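Local coordinates for pyruvate kinase (Pseudomonas aeruginosa, PDB 6QXL), which probably catalyses the last step of glycolysis, in which phosphoenolpyruvate and ADP give pyruvate and ATP, as a potassium- and magnesium-dependent homotetramer, at residues Asp68-Lys73 with Thr173-Ala178; Leu218-Glu223 with Asp242-Ala247; Val277-Thr282 with Thr310-Leu315. All coordinates share one frame; numbering follows the deposited sequence.

Interaction 1 (Asp68-Lys73 with Thr173-Ala178); sequences DLQGPK and TDKDKA
The flat carboxylate of Asp176 points into the turn of 68-73, with Leu69 CB over one face, 4.1 Å from Asp176 CG, and Thr173 OG1 of its own segment over the other. Gly71 meets the oxygen edge, its N and CA both lying close to the carboxylate plane. Gly71 N donates to the syn lone pair of Asp176 OD1 at 3.1 Å in an almost straight bond (170°). A second flat group, the amide of Gln70, lies beside the helix: the extended Gln70 chain ends in a quarter turn (chi3 -92°) that presents a face to Lys175, whose CD sits over Gln70 NE2 at 3.6 Å. The two chains cross nearly perpendicularly, while Lys175 NZ continues to a salt bridge with Asp179.

Thr173 is the N-cap of helix 174-185 and forms a capping box with Asp176: Asp176 N donates to Thr173 OG1 at 3.2 Å, and Thr173 N gives a weak return bond to Asp176 OD2. The Thr173 methyl, CG2, rests 3.8 Å from Gly71 O. At Gly71's backbone angles a CB would press on Gln70 O and Pro72 CD, which calls for glycine; the chain then makes an inverse gamma turn centred on Pro72.

In pyruvate kinases the lid domain is inserted after the third strand of the barrel; here 68-73 leaves strand 64-68 for the lid, and 173-178 begins the barrel helix that follows the return. The contact thus ties the chain leaving for the lid to the helix start of the chain returning from it. Asp176 is buried, but backbone N-H groups from both segments face its oxygens, and it lies in the first, N-terminal turn of helix 174-185, at the positive end of its dipole; both features would be expected to stabilise its carboxylate as an anion.

Interaction 2 (Leu218-Glu223 with Asp242-Ala247); sequences LVAKIE and DAVMVA. With MG (magnesium ion), chain N.
Leu218 and Asp242 open the contact with a two-way exchange: Leu218 N donates to the anti lone pair of Asp242 OD2 at 2.8 Å, and Asp242 N returns a bond to Leu218 O. That carbonyl also accepts from Ala243 N. The same Asp242 oxygen takes a salt bridge from Arg206.

Further along, the backbones are joined as parallel strands. Ala220 N donates to Ala243 O, Met245 N to Ala220 O at 2.9 Å, and Ile222 N to Met245 O, this last one nearly straight (169°). Between these bonds Val219 CA and Val244 CA each send a C-H toward a carbonyl, those of Ala243 and Ala220. The two segments run parallel with a 28° angle between their axes, a twist of the barrel sheet, and are consecutive in the barrel, joined by helix 231-239 in a beta-alpha-beta crossover.

Apolar contacts fall on both faces. Inside the barrel, Val219 CG2 meets Ala243 CB at 3.9 Å and Val219 CG1 meets Met245 CB. Lys221 and Met245 run side by side, Lys221 CG 3.9 Å from Met245 SD; a bend at chi3 (67°) shapes the lysine chain as it leads NZ to Asp68, Ser194 and a malonate ion. On the outer face Ile222 CG1 lies 4.4 Å from Val244 CB, under Ile267 of helix 260-273.

Metal binding occurs at the C-terminal end of strand 217-222. Glu223 OE2 binds magnesium, modelled at a doubtfully short 1.6 Å, with a water at 2.6 Å from the ion and Asp250 as a further protein ligand.

Interaction 3 (Val277-Thr282 with Thr310-Leu315); sequences VVITAT and TDAVML
Thr280 N donates to Ala312 O at 2.9 Å, nearly straight (172°), and the Thr280 side chain adds a second tie, its OG1 hydrogen-bonded to Thr310 OG1, also at 2.9 Å. Thr310 OG1 stands anti to its own backbone N (chi1 -161°), which turns the hydroxyl to the neighbouring strand. Asp311 grips the strand start twice: its N donates to Val278 O at 3.0 Å, and its OD1 accepts from Val278 N, which arrives from above the carboxylate plane. Val278 O is shared with Ala312 N. Asp311 OD2 forms a salt bridge with Arg395. Met314 N to Thr280 O is weak, and beyond it a water accepts from Thr282 N and gives a weak bond to Met314 O.

Around this ladder, Val277 CG1 packs on Asp311 CG at 3.6 Å, the chains crossing almost squarely. Ile279 CG2 touches Met314 CB, and Ala281 CB meets Met314 CE at 3.8 Å. Thr280 and Val313 project from the sheet on the side of the surrounding helices. Joined through helix 296-307, these are the last two strands of a TIM barrel, the eighth closing it against strand 7-11.

All three contacts belong to the TIM barrel. Interactions 2 and 3, with centres about 9 Å apart, continue one sheet: Val244 N lies 2.8 Å from Val277 O and Val246 N 2.7 Å from Ile279 O, both probable hydrogen bonds, while Met245 CE packs on Met314 SD at 3.5 Å inside the barrel. Interaction 1 sits at the root of the lid and reaches interaction 2 through the salt bridge of Asp68 OD1 and Lys221 NZ, 2.8 Å long. The magnesium and malonate lie near the C-terminal ends of strands 217-222 and 277-281, where interaction 3 adds Thr282 OG1, hydrogen-bonded to the malonate that Lys221 reaches; interaction 1 is further off, Gly71 CA about 9 Å from the magnesium.

Interaction 1 (Asp68-Lys73 with Thr173-Ala178)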
loop_
_atom_site.group_PDB
_atom_site.type_symbol
_atom_site.label_atom_id
_atom_site.label_comp_id
_atom_site.label_asym_id
_atom_site.label_seq_id
_atom_site.Cartn_x
_atom_site.Cartn_y
_atom_site.Cartn_z
ATOM N N ASP A 68 9.652 9.493 40.722
ATOM C CA ASP A 68 8.227 9.490 40.443
ATOM C C ASP A 68 7.495 10.279 41.517
ATOM O O ASP A 68 7.423 9.839 42.657
ATOM C CB ASP A 68 7.726 8.021 40.342
ATOM C CG ASP A 68 6.414 7.879 39.588
ATOM O OD1 ASP A 68 5.507 8.710 39.829
ATOM O OD2 ASP A 68 6.278 6.960 38.736
ATOM N N LEU A 69 6.952 11.421 41.149
ATOM C CA LEU A 69 6.176 12.267 42.065
ATOM C C LEU A 69 4.854 11.608 42.420
ATOM O O LEU A 69 4.176 11.042 41.562
ATOM C CB LEU A 69 5.863 13.639 41.443
ATOM C CG LEU A 69 7.084 14.457 40.965
ATOM C CD1 LEU A 69 6.615 15.715 40.212
ATOM C CD2 LEU A 69 8.015 14.790 42.160
ATOM N N GLN A 70 4.465 11.695 43.688
ATOM C CA GLN A 70 3.224 11.053 44.126
ATOM C C GLN A 70 2.002 11.655 43.485
ATOM O O GLN A 70 1.073 10.959 43.117
ATOM C CB GLN A 70 3.123 11.133 45.639
ATOM C CG GLN A 70 1.809 10.603 46.198
ATOM C CD GLN A 70 1.763 10.581 47.698
ATOM O OE1 GLN A 70 2.105 9.591 48.281
ATOM N NE2 GLN A 70 1.312 11.705 48.326
ATOM N N GLY A 71 1.979 12.973 43.368
ATOM C CA GLY A 71 0.843 13.629 42.707
ATOM C C GLY A 71 -0.309 13.791 43.675
ATOM O O GLY A 71 -0.237 13.418 44.879
ATOM N N PRO A 72 -1.469 14.232 43.163
ATOM C CA PRO A 72 -2.700 14.338 43.932
ATOM C C PRO A 72 -3.489 12.992 44.003
ATOM O O PRO A 72 -4.578 12.798 43.478
ATOM C CB PRO A 72 -3.473 15.349 43.150
ATOM C CG PRO A 72 -3.110 15.064 41.705
ATOM C CD PRO A 72 -1.649 14.731 41.801
ATOM N N LYS A 73 -2.761 11.995 44.414
ATOM C CA LYS A 73 -3.369 10.723 44.764
ATOM C C LYS A 73 -4.138 10.898 46.070
ATOM O O LYS A 73 -3.643 11.520 47.045
ATOM C CB LYS A 73 -2.329 9.656 44.907
ATOM C CG LYS A 73 -2.903 8.260 44.909
ATOM C CD LYS A 73 -1.777 7.212 45.038
ATOM C CE LYS A 73 -2.154 5.868 44.440
ATOM N NZ LYS A 73 -2.237 5.864 42.935
ATOM N N THR A 173 1.115 18.962 44.370
ATOM C CA THR A 173 0.900 19.136 45.805
ATOM C C THR A 173 2.135 19.763 46.429
ATOM O O THR A 173 3.158 19.986 45.750
ATOM C CB THR A 173 0.625 17.782 46.471
ATOM O OG1 THR A 173 1.780 16.922 46.391
ATOM C CG2 THR A 173 -0.566 17.090 45.765
ATOM N N ASP A 174 2.045 20.079 47.717
ATOM C CA ASP A 174 3.212 20.625 48.422
ATOM C C ASP A 174 4.299 19.579 48.577
ATOM O O ASP A 174 5.478 19.878 48.422
ATOM C CB ASP A 174 2.806 21.222 49.767
ATOM C CG ASP A 174 1.930 22.480 49.611
ATOM O OD1 ASP A 174 1.926 23.140 48.545
ATOM O OD2 ASP A 174 1.226 22.816 50.573
ATOM N N LYS A 175 3.896 18.340 48.839
ATOM C CA LYS A 175 4.847 17.232 48.838
ATOM C C LYS A 175 5.627 17.192 47.513
ATOM O O LYS A 175 6.852 17.077 47.522
ATOM C CB LYS A 175 4.145 15.912 49.085
ATOM C CG LYS A 175 5.102 14.730 49.136
ATOM C CD LYS A 175 4.317 13.425 49.329
ATOM C CE LYS A 175 5.272 12.287 49.712
ATOM N NZ LYS A 175 6.421 12.178 48.776
ATOM N N ASP A 176 4.917 17.304 46.396
ATOM C CA ASP A 176 5.565 17.216 45.093
ATOM C C ASP A 176 6.578 18.337 44.866
ATOM O O ASP A 176 7.669 18.088 44.349
ATOM C CB ASP A 176 4.505 17.229 43.973
ATOM C CG ASP A 176 3.625 15.976 43.980
ATOM O OD1 ASP A 176 4.034 14.889 44.580
ATOM O OD2 ASP A 176 2.506 16.136 43.373
ATOM N N LYS A 177 6.233 19.546 45.290
ATOM C CA LYS A 177 7.167 20.668 45.195
ATOM C C LYS A 177 8.443 20.388 45.971
ATOM O O LYS A 177 9.533 20.672 45.489
ATOM C CB LYS A 177 6.489 21.958 45.667
ATOM C CG LYS A 177 5.433 22.419 44.650
ATOM C CD LYS A 177 4.494 23.479 45.223
ATOM C CE LYS A 177 3.607 24.022 44.124
ATOM N NZ LYS A 177 2.682 25.072 44.598
ATOM N N ALA A 178 8.303 19.792 47.152
ATOM C CA ALA A 178 9.469 19.379 47.938
ATOM C C ALA A 178 10.256 18.287 47.243
ATOM O O ALA A 178 11.484 18.330 47.226
ATOM C CB ALA A 178 9.041 18.917 49.329
#

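Interaction 2 (Leu218-Glu223 with Asp242-Ala247)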
loop_
_atom_site.group_PDB
_atom_site.type_symbol
_atom_site.label_atom_id
_atom_site.label_comp_id
_atom_site.label_asym_id
_atom_site.label_seq_id
_atom_site.Cartn_x
_atom_site.Cartn_y
_atom_site.Cartn_z
ATOM N N LEU A 218 11.404 15.361 31.723
ATOM C CA LEU A 218 10.104 15.156 32.328
ATOM C C LEU A 218 9.294 14.045 31.662
ATOM O O LEU A 218 9.167 14.011 30.441
ATOM C CB LEU A 218 9.294 16.430 32.269
ATOM C CG LEU A 218 9.664 17.495 33.274
ATOM C CD1 LEU A 218 8.757 18.687 33.014
ATOM C CD2 LEU A 218 9.484 17.017 34.710
ATOM N N VAL A 219 8.714 13.171 32.486
ATOM C CA VAL A 219 7.842 12.112 32.025
ATOM C C VAL A 219 6.411 12.402 32.418
ATOM O O VAL A 219 6.119 12.528 33.595
ATOM C CB VAL A 219 8.236 10.758 32.612
ATOM C CG1 VAL A 219 7.381 9.656 31.994
ATOM C CG2 VAL A 219 9.716 10.498 32.385
ATOM N N ALA A 220 5.525 12.490 31.438
ATOM C CA ALA A 220 4.095 12.619 31.704
ATOM C C ALA A 220 3.453 11.263 31.842
ATOM O O ALA A 220 3.468 10.469 30.910
ATOM C CB ALA A 220 3.395 13.409 30.609
ATOM N N LYS A 221 2.888 10.989 33.007
ATOM C CA LYS A 221 2.147 9.756 33.224
ATOM C C LYS A 221 0.721 9.931 32.746
ATOM O O LYS A 221 0.009 10.775 33.246
ATOM C CB LYS A 221 2.195 9.376 34.689
ATOM C CG LYS A 221 3.597 8.996 35.138
ATOM C CD LYS A 221 3.720 8.956 36.639
ATOM C CE LYS A 221 2.901 7.830 37.256
ATOM N NZ LYS A 221 3.192 7.663 38.693
ATOM N N ILE A 222 0.313 9.133 31.770
ATOM C CA ILE A 222 -1.033 9.215 31.212
ATOM C C ILE A 222 -1.944 8.329 32.074
ATOM O O ILE A 222 -1.984 7.133 31.898
ATOM C CB ILE A 222 -1.063 8.776 29.738
ATOM C CG1 ILE A 222 0.063 9.442 28.931
ATOM C CG2 ILE A 222 -2.408 9.073 29.116
ATOM C CD1 ILE A 222 0.159 10.925 29.089
ATOM N N GLU A 223 -2.574 8.928 33.078
ATOM C CA GLU A 223 -3.451 8.287 34.040
ATOM C C GLU A 223 -4.837 8.923 34.188
ATOM O O GLU A 223 -5.601 8.479 34.975
ATOM C CB GLU A 223 -2.814 8.360 35.438
ATOM C CG GLU A 223 -1.545 7.575 35.688
ATOM C CD GLU A 223 -0.967 7.716 37.088
ATOM O OE1 GLU A 223 -0.615 8.824 37.440
ATOM O OE2 GLU A 223 -0.827 6.718 37.829
ATOM N N ASP A 242 9.039 15.278 27.685
ATOM C CA ASP A 242 10.130 14.619 27.011
ATOM C C ASP A 242 9.848 13.147 26.841
ATOM O O ASP A 242 10.390 12.506 25.937
ATOM C CB ASP A 242 11.420 14.825 27.802
ATOM C CG ASP A 242 11.692 16.286 28.074
ATOM O OD1 ASP A 242 11.754 17.075 27.114
ATOM O OD2 ASP A 242 11.799 16.663 29.244
ATOM N N ALA A 243 9.008 12.597 27.721
ATOM C CA ALA A 243 8.652 11.191 27.682
ATOM C C ALA A 243 7.277 11.021 28.276
ATOM O O ALA A 243 6.785 11.912 28.974
ATOM C CB ALA A 243 9.674 10.383 28.445
ATOM N N VAL A 244 6.640 9.899 27.957
ATOM C CA VAL A 244 5.339 9.576 28.520
ATOM C C VAL A 244 5.326 8.159 29.029
ATOM O O VAL A 244 6.101 7.320 28.575
ATOM C CB VAL A 244 4.174 9.772 27.525
ATOM C CG1 VAL A 244 4.137 11.196 27.009
ATOM C CG2 VAL A 244 4.275 8.807 26.376
ATOM N N MET A 245 4.444 7.905 29.986
ATOM C CA MET A 245 4.272 6.586 30.574
ATOM C C MET A 245 2.813 6.173 30.422
ATOM O O MET A 245 1.912 6.914 30.804
ATOM C CB MET A 245 4.653 6.612 32.049
ATOM C CG MET A 245 4.520 5.273 32.743
ATOM S SD MET A 245 4.694 5.316 34.501
ATOM C CE MET A 245 6.480 5.607 34.660
ATOM N N VAL A 246 2.592 4.974 29.909
ATOM C CA VAL A 246 1.268 4.385 29.865
ATOM C C VAL A 246 1.025 3.762 31.230
ATOM O O VAL A 246 1.467 2.656 31.511
ATOM C CB VAL A 246 1.119 3.355 28.726
ATOM C CG1 VAL A 246 -0.320 2.890 28.611
ATOM C CG2 VAL A 246 1.556 3.958 27.401
ATOM N N ALA A 247 0.339 4.515 32.078
ATOM C CA ALA A 247 0.202 4.153 33.484
ATOM C C ALA A 247 -1.105 3.384 33.655
ATOM O O ALA A 247 -2.146 3.945 34.031
ATOM C CB ALA A 247 0.215 5.396 34.342
HETATM MG MG MG N . -0.420 5.541 38.863
HETATM O O HOH W 1 -0.743 4.021 40.921
#

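Interaction 3 (Val277-Thr282 with Thr310-Leu315)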
loop_
_atom_site.group_PDB
_atom_site.type_symbol
_atom_site.label_atom_id
_atom_site.label_comp_id
_atom_site.label_asym_id
_atom_site.label_seq_id
_atom_site.Cartn_x
_atom_site.Cartn_y
_atom_site.Cartn_z
ATOM N N VAL A 277 9.950 9.767 24.128
ATOM C CA VAL A 277 10.193 8.412 24.646
ATOM C C VAL A 277 8.914 7.921 25.310
ATOM O O VAL A 277 8.158 8.719 25.866
ATOM C CB VAL A 277 11.335 8.449 25.678
ATOM C CG1 VAL A 277 11.690 7.063 26.160
ATOM C CG2 VAL A 277 12.566 9.081 25.072
ATOM N N VAL A 278 8.665 6.621 25.266
ATOM C CA VAL A 278 7.463 6.077 25.901
ATOM C C VAL A 278 7.734 4.815 26.695
ATOM O O VAL A 278 8.430 3.925 26.225
ATOM C CB VAL A 278 6.325 5.877 24.866
ATOM C CG1 VAL A 278 6.733 4.941 23.743
ATOM C CG2 VAL A 278 5.064 5.365 25.539
ATOM N N ILE A 279 7.160 4.761 27.889
ATOM C CA ILE A 279 7.253 3.623 28.806
ATOM C C ILE A 279 5.873 2.962 28.970
ATOM O O ILE A 279 4.870 3.644 29.147
ATOM C CB ILE A 279 7.682 4.106 30.201
ATOM C CG1 ILE A 279 9.015 4.860 30.160
ATOM C CG2 ILE A 279 7.781 2.945 31.181
ATOM C CD1 ILE A 279 9.210 5.733 31.389
ATOM N N THR A 280 5.830 1.636 28.936
ATOM C CA THR A 280 4.608 0.878 29.243
ATOM C C THR A 280 4.746 0.289 30.644
ATOM O O THR A 280 5.785 -0.280 30.967
ATOM C CB THR A 280 4.384 -0.246 28.222
ATOM O OG1 THR A 280 4.282 0.315 26.912
ATOM C CG2 THR A 280 3.099 -1.000 28.501
ATOM N N ALA A 281 3.708 0.419 31.471
ATOM C CA ALA A 281 3.822 0.075 32.898
ATOM C C ALA A 281 2.620 -0.639 33.494
ATOM O O ALA A 281 1.526 -0.619 32.936
ATOM C CB ALA A 281 4.096 1.328 33.716
ATOM N N THR A 282 2.866 -1.243 34.660
ATOM C CA THR A 282 1.870 -1.719 35.608
ATOM C C THR A 282 1.337 -3.136 35.375
ATOM O O THR A 282 0.619 -3.405 34.420
ATOM C CB THR A 282 0.741 -0.693 35.770
ATOM O OG1 THR A 282 1.315 0.579 36.087
ATOM C CG2 THR A 282 -0.185 -1.084 36.882
ATOM N N THR A 310 7.189 0.175 22.089
ATOM C CA THR A 310 7.483 0.910 23.305
ATOM C C THR A 310 8.998 1.029 23.456
ATOM O O THR A 310 9.753 0.159 23.007
ATOM C CB THR A 310 6.860 0.194 24.537
ATOM O OG1 THR A 310 6.758 1.105 25.640
ATOM C CG2 THR A 310 7.637 -1.033 24.954
ATOM N N ASP A 311 9.442 2.098 24.098
ATOM C CA ASP A 311 10.858 2.245 24.397
ATOM C C ASP A 311 11.249 1.354 25.560
ATOM O O ASP A 311 12.309 0.732 25.551
ATOM C CB ASP A 311 11.238 3.663 24.768
ATOM C CG ASP A 311 11.386 4.566 23.574
ATOM O OD1 ASP A 311 10.378 5.065 22.991
ATOM O OD2 ASP A 311 12.589 4.848 23.294
ATOM N N ALA A 312 10.396 1.325 26.579
ATOM C CA ALA A 312 10.703 0.584 27.779
ATOM C C ALA A 312 9.462 -0.044 28.370
ATOM O O ALA A 312 8.349 0.427 28.171
ATOM C CB ALA A 312 11.360 1.490 28.805
ATOM N N VAL A 313 9.709 -1.088 29.143
ATOM C CA VAL A 313 8.704 -1.759 29.938
ATOM C C VAL A 313 9.140 -1.634 31.385
ATOM O O VAL A 313 10.331 -1.569 31.669
ATOM C CB VAL A 313 8.569 -3.225 29.527
ATOM C CG1 VAL A 313 7.869 -3.313 28.182
ATOM C CG2 VAL A 313 9.914 -3.909 29.437
ATOM N N MET A 314 8.168 -1.596 32.287
ATOM C CA MET A 314 8.408 -1.272 33.691
ATOM C C MET A 314 7.953 -2.407 34.615
ATOM O O MET A 314 7.006 -3.148 34.318
ATOM C CB MET A 314 7.681 0.012 34.065
ATOM C CG MET A 314 8.059 0.614 35.406
ATOM S SD MET A 314 7.532 2.350 35.538
ATOM C CE MET A 314 6.191 2.198 36.729
ATOM N N LEU A 315 8.664 -2.529 35.738
ATOM C CA LEU A 315 8.263 -3.362 36.862
ATOM C C LEU A 315 7.986 -2.447 38.050
ATOM O O LEU A 315 8.733 -1.495 38.285
ATOM C CB LEU A 315 9.376 -4.324 37.237
ATOM C CG LEU A 315 9.746 -5.358 36.184
ATOM C CD1 LEU A 315 11.007 -6.135 36.583
ATOM C CD2 LEU A 315 8.589 -6.295 35.949
HETATM O O HOH W 2 5.021 -1.526 36.406
#